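Side-chain contacts in histidinol-phosphatase (Listeria monocytogenes serotype 4b str. H7858, PDB 6NLR), which probably hydrolyses histidinol phosphate to histidinol and phosphate in histidine biosynthesis, using a trinuclear metal centre: residues V38-L43 / D258-Q263; H6-F11 / G91-Y96; E21-K26 / D33-V38. All coordinates share one frame; numbering follows the deposited sequence.

Interaction 1: residues V38-L43 / D258-Q263; sequences VEHAPL and DSHGVQ. With MN (manganese (II) ion), chain D; CO (cobalt (II) ion), chain F.
His260 and His40 grip one manganese ion between their ring edges, and the ion joins segments 38-43 and 258-263, whose only close pair is these two rings. The loop opens with Asp258, which does not touch 38-43 but serves the neighbouring cobalt ion. Its OD1 binds that metal at 2.2 Å, while its OD2 accepts a 2.6 Å hydrogen bond from the water also bound to cobalt, so the carboxylate holds both the ion and one of its other ligands. Asn224 is a further partner of OD2. The backbone of Ser259 bonds to that of His8, fastening the loop beside the end of strand 3-7. At His260, CG lies anti to the carbonyl carbon (chi1 -77°), which swings the ring toward the manganese, and ND1 gives a hydrogen bond to Asp258 O at 2.8 Å. The acceptor lies near the imidazole plane, although the donor is 42° out of the carbonyl plane. NE2 of the same ring takes the manganese at 2.2 Å, and His40 NE2 completes the bridge at 2.1 Å. The two NE2 atoms stay 3.9 Å apart, ring edge to ring edge, with the side chains crossing at about a right angle. The backbone N of His40 bonds to Glu39 OE2 at 2.9 Å, on the anti side of that carboxylate. His14 is the third protein ligand of the manganese, and a sulfate lies close to His40. Because ND1 of His260 donates its hydrogen to a carbonyl, NE2 keeps a lone pair for the metal, and the carbonyl probably makes NE2 a somewhat stronger electron-pair donor to the manganese.

Interaction 2: residues H6-F11 / G91-Y96; sequences HTHTEF and GFEVDY. With CO (cobalt (II) ion), chain F; MN (manganese (II) ion), chain E.
Glu93 meets His6 and His8 at a cobalt ion in the PHP domain, a family of the TIM-barrel clan. His6, on strand 3-7, and His8, just past it, flank Thr7 in a His-Thr-His sequence, while Glu93 comes from strand 87-95; strand 34-40 runs between them, and the CA atoms of His6 and Glu93 are 8.1 Å apart. Metal coordination carries the contact. His6 NE2 binds cobalt at 2.1 Å and His8 NE2 at 2.2 Å. Glu93 spans the gap because CG is anti to the backbone N (chi1 -171°) and the chain beyond is extended. Its carboxylate is split between two metals, with OE1 on cobalt at 2.2 Å and OE2 on the second manganese at 2.1 Å, where His123 and His181 also bind. A water also binds cobalt, and Asp258 is another ligand of that ion. Close packing follows from the shared ion: Glu93 OE1 sits at the edge of both imidazoles, 3.1 Å from His8 CE1, without a hydrogen bond to either ring. The carboxylate is turned 81° from the His6 ring but only 43° from that of His8. Among hydrogen bonds, Glu39 holds His8 at ND1, the nitrogen away from the metal, and Ser121 bonds the manganese-binding OE2 of Glu93 itself. Past the histidines the chain bends in an ST turn, in which Phe11 N donates to Thr9 OG1 at 3.0 Å.

Interaction 3: residues E21-K26 / D33-V38; sequences EEMVLK and DEYSIV
Tyr35 projects from strand 34-40 against Val24 and Met23 of helix 20-29, within the beta-alpha-beta unit formed by strand 3-7, that helix and strand 34-40. The approach is closest in backbone terms between Val24 and Tyr35, whose CA atoms are 8.0 Å apart. Tyr35 gives the most surface to the contact. With chi1 at -175°, opposite the backbone N, its ring reaches off the strand to the helix. Val24 receives the ring with a single methyl: CG2 approaches CE1 of Tyr35 at 3.8 Å and CZ at 4.1 Å, obliquely to the ring. The same valine also packs on Ile88 of the next strand and on Ile78 of helix 68-81, so it is a point where two helices and the sheet come together. Met23, present as selenomethionine, lies one residue earlier on the helix and meets the far end of the tyrosine, the two side chains crossing at about a right angle. No hydrogen bond joins the two segments; their union is van der Waals packing of buried side chains. Tyr35 is further packed by Thr7 of strand 3-7, Leu86 and Ile265. Along Met23 the phenol oxygen is touched at two places: CB lies 3.5 Å from Tyr35 OH, and a bend about the last torsion (chi3 63°) brings CE to 3.9 Å from the same OH.

The three contacts gather round strand 34-40. Interactions 1 and 2 have centres about 5 Å apart and share the cobalt ion and its water; their segments alternate along the chain, so strands 3-7, 34-40 and 87-95, consecutive in one sheet with 34-40 in the middle, combine with the late loop 258-263 to build one trinuclear centre. Interaction 3 is nested within the loop closed by interaction 2 and precedes interaction 1, with which it shares Val38; its centre lies about 11 Å from that of interaction 1 and 13 Å from that of interaction 2. Met23 packs against both His8 and Ser259, so the helix-strand packing directly adjoins the loops bearing metal ligands.

Interaction 1: residues V38-L43 / D258-Q263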
loop_
_atom_site.group_PDB
_atom_site.type_symbol
_atom_site.label_atom_id
_atom_site.label_comp_id
_atom_site.label_asym_id
_atom_site.label_seq_id
_atom_site.Cartn_x
_atom_site.Cartn_y
_atom_site.Cartn_z
ATOM N N VAL A 38 -9.582 0.215 3.331
ATOM C CA VAL A 38 -9.062 -0.316 2.057
ATOM C C VAL A 38 -8.390 -1.655 2.358
ATOM O O VAL A 38 -7.144 -1.757 2.361
ATOM C CB VAL A 38 -8.168 0.718 1.341
ATOM C CG1 VAL A 38 -9.031 1.801 0.709
ATOM C CG2 VAL A 38 -7.141 1.347 2.268
ATOM N N GLU A 39 -9.216 -2.654 2.622
ATOM C CA GLU A 39 -8.740 -4.000 2.991
ATOM C C GLU A 39 -8.037 -4.631 1.782
ATOM O O GLU A 39 -8.399 -4.312 0.617
ATOM C CB GLU A 39 -9.902 -4.847 3.490
ATOM C CG GLU A 39 -9.426 -6.100 4.168
ATOM C CD GLU A 39 -8.358 -5.815 5.220
ATOM O OE1 GLU A 39 -8.733 -5.480 6.346
ATOM O OE2 GLU A 39 -7.163 -5.913 4.869
ATOM N N HIS A 40 -7.068 -5.512 2.031
ATOM C CA HIS A 40 -6.394 -6.270 0.949
ATOM C C HIS A 40 -7.407 -7.036 0.101
ATOM O O HIS A 40 -8.183 -7.836 0.671
ATOM C CB HIS A 40 -5.394 -7.244 1.539
ATOM C CG HIS A 40 -4.313 -6.544 2.262
ATOM N ND1 HIS A 40 -3.323 -5.866 1.588
ATOM C CD2 HIS A 40 -4.064 -6.425 3.581
ATOM C CE1 HIS A 40 -2.483 -5.352 2.470
ATOM N NE2 HIS A 40 -2.923 -5.680 3.697
ATOM N N ALA A 41 -7.402 -6.814 -1.214
ATOM C CA ALA A 41 -8.252 -7.573 -2.160
ATOM C C ALA A 41 -7.756 -9.011 -2.201
ATOM O O ALA A 41 -6.553 -9.228 -2.139
ATOM C CB ALA A 41 -8.215 -6.964 -3.536
ATOM N N PRO A 42 -8.646 -10.015 -2.327
ATOM C CA PRO A 42 -8.230 -11.400 -2.547
ATOM C C PRO A 42 -7.234 -11.575 -3.711
ATOM O O PRO A 42 -7.401 -10.925 -4.738
ATOM C CB PRO A 42 -9.551 -12.116 -2.879
ATOM C CG PRO A 42 -10.606 -11.297 -2.161
ATOM C CD PRO A 42 -10.107 -9.864 -2.263
ATOM N N LEU A 43 -6.211 -12.419 -3.528
ATOM C CA LEU A 43 -5.203 -12.686 -4.599
ATOM C C LEU A 43 -5.797 -13.620 -5.646
ATOM O O LEU A 43 -6.674 -14.389 -5.306
ATOM C CB LEU A 43 -3.943 -13.306 -4.012
ATOM C CG LEU A 43 -3.216 -12.462 -2.971
ATOM C CD1 LEU A 43 -2.006 -13.219 -2.451
ATOM C CD2 LEU A 43 -2.793 -11.139 -3.566
ATOM N N ASP A 258 -1.779 3.072 7.413
ATOM C CA ASP A 258 -1.705 1.610 7.162
ATOM C C ASP A 258 -2.071 0.845 8.448
ATOM O O ASP A 258 -1.414 -0.166 8.748
ATOM C CB ASP A 258 -0.332 1.224 6.625
ATOM C CG ASP A 258 -0.413 0.209 5.505
ATOM O OD1 ASP A 258 -1.395 -0.545 5.479
ATOM O OD2 ASP A 258 0.480 0.221 4.646
ATOM N N SER A 259 -3.065 1.318 9.196
ATOM C CA SER A 259 -3.430 0.772 10.531
ATOM C C SER A 259 -3.936 -0.670 10.389
ATOM O O SER A 259 -4.823 -0.906 9.537
ATOM C CB SER A 259 -4.435 1.664 11.208
ATOM O OG SER A 259 -3.815 2.869 11.649
ATOM N N HIS A 260 -3.386 -1.595 11.177
ATOM C CA HIS A 260 -3.834 -3.006 11.269
ATOM C C HIS A 260 -4.453 -3.270 12.649
ATOM O O HIS A 260 -4.819 -4.449 12.940
ATOM C CB HIS A 260 -2.663 -3.919 10.922
ATOM C CG HIS A 260 -2.420 -3.960 9.455
ATOM N ND1 HIS A 260 -1.886 -2.904 8.758
ATOM C CD2 HIS A 260 -2.658 -4.924 8.541
ATOM C CE1 HIS A 260 -1.781 -3.218 7.486
ATOM N NE2 HIS A 260 -2.254 -4.436 7.315
ATOM N N GLY A 261 -4.621 -2.206 13.436
ATOM C CA GLY A 261 -5.200 -2.257 14.782
ATOM C C GLY A 261 -5.371 -0.867 15.361
ATOM O O GLY A 261 -4.904 0.105 14.739
ATOM N N VAL A 262 -6.010 -0.796 16.523
ATOM C CA VAL A 262 -6.331 0.453 17.263
ATOM C C VAL A 262 -5.041 1.228 17.568
ATOM O O VAL A 262 -5.051 2.455 17.442
ATOM C CB VAL A 262 -7.121 0.118 18.541
ATOM C CG1 VAL A 262 -7.375 1.350 19.402
ATOM C CG2 VAL A 262 -8.439 -0.565 18.192
ATOM N N GLN A 263 -3.969 0.540 17.954
ATOM C CA GLN A 263 -2.732 1.199 18.443
ATOM C C GLN A 263 -2.070 1.953 17.290
ATOM O O GLN A 263 -1.345 2.884 17.566
ATOM C CB GLN A 263 -1.774 0.187 19.073
ATOM C CG GLN A 263 -2.275 -0.366 20.404
ATOM C CD GLN A 263 -2.669 0.692 21.411
ATOM O OE1 GLN A 263 -3.855 0.996 21.590
ATOM N NE2 GLN A 263 -1.669 1.260 22.075
HETATM MN MN MN D . -1.813 -5.574 5.522
HETATM CO CO CO F . -2.016 -1.530 3.589
HETATM O O HOH W 1 -0.019 -1.440 2.655
#

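Interaction 2: residues H6-F11 / G91-Y96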
loop_
_atom_site.group_PDB
_atom_site.type_symbol
_atom_site.label_atom_id
_atom_site.label_comp_id
_atom_site.label_asym_id
_atom_site.label_seq_id
_atom_site.Cartn_x
_atom_site.Cartn_y
_atom_site.Cartn_z
ATOM N N HIS A 6 -5.782 5.110 4.382
ATOM C CA HIS A 6 -5.219 3.732 4.321
ATOM C C HIS A 6 -5.341 3.001 5.670
ATOM O O HIS A 6 -4.429 3.118 6.525
ATOM C CB HIS A 6 -3.791 3.822 3.774
ATOM C CG HIS A 6 -3.209 2.520 3.341
ATOM N ND1 HIS A 6 -2.136 2.463 2.475
ATOM C CD2 HIS A 6 -3.495 1.249 3.683
ATOM C CE1 HIS A 6 -1.797 1.202 2.292
ATOM N NE2 HIS A 6 -2.615 0.433 3.019
ATOM N N THR A 7 -6.404 2.212 5.844
ATOM C CA THR A 7 -6.607 1.380 7.066
ATOM C C THR A 7 -7.113 -0.011 6.690
ATOM O O THR A 7 -7.716 -0.180 5.592
ATOM C CB THR A 7 -7.573 2.039 8.057
ATOM O OG1 THR A 7 -8.909 1.931 7.549
ATOM C CG2 THR A 7 -7.207 3.482 8.311
ATOM N N HIS A 8 -6.905 -0.936 7.612
ATOM C CA HIS A 8 -7.256 -2.372 7.510
ATOM C C HIS A 8 -8.199 -2.735 8.659
ATOM O O HIS A 8 -8.492 -1.856 9.498
ATOM C CB HIS A 8 -5.956 -3.195 7.444
ATOM C CG HIS A 8 -5.176 -2.904 6.203
ATOM N ND1 HIS A 8 -5.482 -3.498 4.990
ATOM C CD2 HIS A 8 -4.173 -2.036 5.953
ATOM C CE1 HIS A 8 -4.652 -3.044 4.063
ATOM N NE2 HIS A 8 -3.867 -2.115 4.623
ATOM N N THR A 9 -8.641 -3.995 8.703
ATOM C CA THR A 9 -9.770 -4.464 9.534
ATOM C C THR A 9 -9.493 -5.870 10.054
ATOM O O THR A 9 -8.417 -6.432 9.737
ATOM C CB THR A 9 -11.060 -4.481 8.700
ATOM O OG1 THR A 9 -10.996 -5.532 7.726
ATOM C CG2 THR A 9 -11.304 -3.173 7.988
ATOM N N GLU A 10 -10.462 -6.436 10.777
ATOM C CA GLU A 10 -10.449 -7.854 11.225
ATOM C C GLU A 10 -10.487 -8.792 10.007
ATOM O O GLU A 10 -10.185 -9.970 10.194
ATOM C CB GLU A 10 -11.584 -8.151 12.215
ATOM C CG GLU A 10 -13.001 -8.069 11.633
ATOM C CD GLU A 10 -13.643 -6.676 11.559
ATOM O OE1 GLU A 10 -12.926 -5.638 11.692
ATOM O OE2 GLU A 10 -14.856 -6.619 11.315
ATOM N N PHE A 11 -10.800 -8.313 8.799
ATOM C CA PHE A 11 -10.820 -9.161 7.569
ATOM C C PHE A 11 -9.397 -9.381 7.034
ATOM O O PHE A 11 -9.214 -10.138 6.084
ATOM C CB PHE A 11 -11.778 -8.578 6.525
ATOM C CG PHE A 11 -13.226 -8.852 6.850
ATOM C CD1 PHE A 11 -13.956 -7.992 7.659
ATOM C CD2 PHE A 11 -13.859 -9.989 6.374
ATOM C CE1 PHE A 11 -15.280 -8.258 7.971
ATOM C CE2 PHE A 11 -15.176 -10.264 6.701
ATOM C CZ PHE A 11 -15.889 -9.392 7.487
ATOM N N GLY A 91 -13.239 0.479 0.263
ATOM C CA GLY A 91 -12.632 -0.053 -0.964
ATOM C C GLY A 91 -11.586 -1.078 -0.631
ATOM O O GLY A 91 -11.718 -1.776 0.401
ATOM N N PHE A 92 -10.598 -1.200 -1.500
ATOM C CA PHE A 92 -9.523 -2.200 -1.358
ATOM C C PHE A 92 -8.166 -1.546 -1.517
ATOM O O PHE A 92 -8.022 -0.559 -2.286
ATOM C CB PHE A 92 -9.682 -3.280 -2.431
ATOM C CG PHE A 92 -10.973 -4.038 -2.317
ATOM C CD1 PHE A 92 -11.144 -4.999 -1.327
ATOM C CD2 PHE A 92 -12.026 -3.759 -3.173
ATOM C CE1 PHE A 92 -12.344 -5.685 -1.199
ATOM C CE2 PHE A 92 -13.210 -4.474 -3.069
ATOM C CZ PHE A 92 -13.363 -5.433 -2.089
ATOM N N GLU A 93 -7.189 -2.123 -0.823
ATOM C CA GLU A 93 -5.775 -2.083 -1.224
ATOM C C GLU A 93 -5.625 -3.213 -2.240
ATOM O O GLU A 93 -5.634 -4.408 -1.842
ATOM C CB GLU A 93 -4.820 -2.230 -0.052
ATOM C CG GLU A 93 -3.385 -1.952 -0.478
ATOM C CD GLU A 93 -2.348 -2.074 0.617
ATOM O OE1 GLU A 93 -2.743 -2.410 1.750
ATOM O OE2 GLU A 93 -1.151 -1.821 0.328
ATOM N N VAL A 94 -5.557 -2.826 -3.510
ATOM C CA VAL A 94 -5.504 -3.755 -4.658
ATOM C C VAL A 94 -4.036 -4.046 -4.950
ATOM O O VAL A 94 -3.281 -3.107 -5.193
ATOM C CB VAL A 94 -6.246 -3.164 -5.863
ATOM C CG1 VAL A 94 -6.241 -4.129 -7.030
ATOM C CG2 VAL A 94 -7.676 -2.779 -5.486
ATOM N N ASP A 95 -3.656 -5.320 -4.937
ATOM C CA ASP A 95 -2.317 -5.746 -5.408
ATOM C C ASP A 95 -2.241 -5.487 -6.912
ATOM O O ASP A 95 -3.159 -5.931 -7.652
ATOM C CB ASP A 95 -2.047 -7.214 -5.090
ATOM C CG ASP A 95 -1.515 -7.382 -3.688
ATOM O OD1 ASP A 95 -0.271 -7.252 -3.508
ATOM O OD2 ASP A 95 -2.349 -7.558 -2.797
ATOM N N TYR A 96 -1.185 -4.808 -7.345
ATOM C CA TYR A 96 -0.723 -4.875 -8.745
ATOM C C TYR A 96 0.063 -6.189 -8.864
ATOM O O TYR A 96 1.132 -6.346 -8.224
ATOM C CB TYR A 96 0.060 -3.639 -9.182
ATOM C CG TYR A 96 0.405 -3.729 -10.640
ATOM C CD1 TYR A 96 -0.592 -3.634 -11.607
ATOM C CD2 TYR A 96 1.687 -4.033 -11.061
ATOM C CE1 TYR A 96 -0.306 -3.795 -12.954
ATOM C CE2 TYR A 96 1.989 -4.168 -12.406
ATOM C CZ TYR A 96 0.986 -4.054 -13.348
ATOM O OH TYR A 96 1.281 -4.197 -14.657
HETATM CO CO CO F . -2.016 -1.530 3.589
HETATM MN MN MN E . 0.572 -2.464 1.298
HETATM O O HOH W 2 2.599 -2.878 2.355
HETATM O O HOH W 1 -0.019 -1.440 2.655
#

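Interaction 3: residues E21-K26 / D33-V38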
loop_
_atom_site.group_PDB
_atom_site.type_symbol
_atom_site.label_atom_id
_atom_site.label_comp_id
_atom_site.label_asym_id
_atom_site.label_seq_id
_atom_site.Cartn_x
_atom_site.Cartn_y
_atom_site.Cartn_z
ATOM N N GLU A 21 -14.581 -1.363 14.302
ATOM C CA GLU A 21 -15.395 -0.402 15.083
ATOM C C GLU A 21 -14.517 0.308 16.117
ATOM O O GLU A 21 -14.690 1.515 16.279
ATOM C CB GLU A 21 -16.541 -1.114 15.800
ATOM C CG GLU A 21 -17.472 -0.144 16.488
ATOM C CD GLU A 21 -18.930 -0.583 16.452
ATOM O OE1 GLU A 21 -19.214 -1.719 15.979
ATOM O OE2 GLU A 21 -19.775 0.218 16.845
ATOM N N GLU A 22 -13.636 -0.421 16.806
ATOM C CA GLU A 22 -12.746 0.154 17.858
ATOM C C GLU A 22 -11.731 1.074 17.173
ATOM O O GLU A 22 -11.361 2.096 17.743
ATOM C CB GLU A 22 -12.077 -0.934 18.709
ATOM C CG GLU A 22 -13.056 -1.811 19.489
ATOM C CD GLU A 22 -14.165 -1.111 20.278
ATOM O OE1 GLU A 22 -13.837 -0.319 21.191
ATOM O OE2 GLU A 22 -15.374 -1.365 19.984
HETATM N N MSE A 23 -11.321 0.731 15.941
HETATM C CA MSE A 23 -10.392 1.569 15.193
HETATM C C MSE A 23 -11.077 2.892 14.817
HETATM O O MSE A 23 -10.498 3.969 14.964
HETATM C CB MSE A 23 -9.854 0.809 13.974
HETATM C CG MSE A 23 -9.135 -0.463 14.334
HETATM SE SE MSE A 23 -8.638 -1.496 12.755
HETATM C CE MSE A 23 -7.405 -0.246 11.901
ATOM N N VAL A 24 -12.342 2.815 14.385
ATOM C CA VAL A 24 -13.085 3.996 13.977
ATOM C C VAL A 24 -13.313 4.895 15.196
ATOM O O VAL A 24 -13.134 6.113 15.073
ATOM C CB VAL A 24 -14.391 3.596 13.268
ATOM C CG1 VAL A 24 -15.435 4.712 13.270
ATOM C CG2 VAL A 24 -14.094 3.125 11.851
ATOM N N LEU A 25 -13.672 4.320 16.348
ATOM C CA LEU A 25 -13.893 5.098 17.594
ATOM C C LEU A 25 -12.592 5.819 17.969
ATOM O O LEU A 25 -12.660 6.988 18.416
ATOM C CB LEU A 25 -14.386 4.176 18.716
ATOM C CG LEU A 25 -15.863 3.767 18.643
ATOM C CD1 LEU A 25 -16.166 2.595 19.595
ATOM C CD2 LEU A 25 -16.768 4.964 18.964
ATOM N N LYS A 26 -11.440 5.173 17.792
ATOM C CA LYS A 26 -10.131 5.808 18.087
ATOM C C LYS A 26 -9.872 6.944 17.083
ATOM O O LYS A 26 -9.419 8.004 17.509
ATOM C CB LYS A 26 -8.989 4.792 18.045
ATOM C CG LYS A 26 -7.647 5.349 18.495
ATOM C CD LYS A 26 -7.601 5.666 19.947
ATOM C CE LYS A 26 -6.249 6.188 20.378
ATOM N NZ LYS A 26 -6.216 6.364 21.854
ATOM N N ASP A 33 -11.793 13.386 10.405
ATOM C CA ASP A 33 -13.159 13.588 9.864
ATOM C C ASP A 33 -13.353 12.738 8.602
ATOM O O ASP A 33 -14.478 12.650 8.153
ATOM C CB ASP A 33 -13.472 15.065 9.653
ATOM C CG ASP A 33 -12.325 15.829 9.055
ATOM O OD1 ASP A 33 -11.917 15.428 7.945
ATOM O OD2 ASP A 33 -11.816 16.767 9.738
ATOM N N GLU A 34 -12.321 12.069 8.093
ATOM C CA GLU A 34 -12.442 11.237 6.872
ATOM C C GLU A 34 -11.509 10.035 6.990
ATOM O O GLU A 34 -10.370 10.198 7.458
ATOM C CB GLU A 34 -12.138 12.086 5.654
ATOM C CG GLU A 34 -12.553 11.440 4.370
ATOM C CD GLU A 34 -12.505 12.376 3.175
ATOM O OE1 GLU A 34 -12.118 13.514 3.365
ATOM O OE2 GLU A 34 -12.842 11.940 2.064
ATOM N N TYR A 35 -11.995 8.859 6.608
ATOM C CA TYR A 35 -11.385 7.562 6.978
ATOM C C TYR A 35 -11.720 6.538 5.896
ATOM O O TYR A 35 -12.920 6.303 5.663
ATOM C CB TYR A 35 -11.896 7.205 8.371
ATOM C CG TYR A 35 -11.306 5.977 9.010
ATOM C CD1 TYR A 35 -11.791 4.720 8.691
ATOM C CD2 TYR A 35 -10.330 6.069 9.984
ATOM C CE1 TYR A 35 -11.319 3.583 9.313
ATOM C CE2 TYR A 35 -9.826 4.937 10.599
ATOM C CZ TYR A 35 -10.331 3.689 10.274
ATOM O OH TYR A 35 -9.885 2.556 10.892
ATOM N N SER A 36 -10.700 5.953 5.266
ATOM C CA SER A 36 -10.857 4.930 4.208
ATOM C C SER A 36 -10.470 3.552 4.753
ATOM O O SER A 36 -9.348 3.359 5.265
ATOM C CB SER A 36 -10.086 5.294 2.956
ATOM O OG SER A 36 -10.668 6.418 2.313
ATOM N N ILE A 37 -11.412 2.624 4.634
ATOM C CA ILE A 37 -11.205 1.182 4.852
ATOM C C ILE A 37 -10.846 0.596 3.493
ATOM O O ILE A 37 -11.742 0.533 2.620
ATOM C CB ILE A 37 -12.456 0.537 5.447
ATOM C CG1 ILE A 37 -12.859 1.220 6.756
ATOM C CG2 ILE A 37 -12.220 -0.957 5.618
ATOM C CD1 ILE A 37 -14.265 0.903 7.183
ATOM N N VAL A 38 -9.582 0.215 3.331
ATOM C CA VAL A 38 -9.062 -0.316 2.057
ATOM C C VAL A 38 -8.390 -1.655 2.358
ATOM O O VAL A 38 -7.144 -1.757 2.361
ATOM C CB VAL A 38 -8.168 0.718 1.341
ATOM C CG1 VAL A 38 -9.031 1.801 0.709
ATOM C CG2 VAL A 38 -7.141 1.347 2.268
#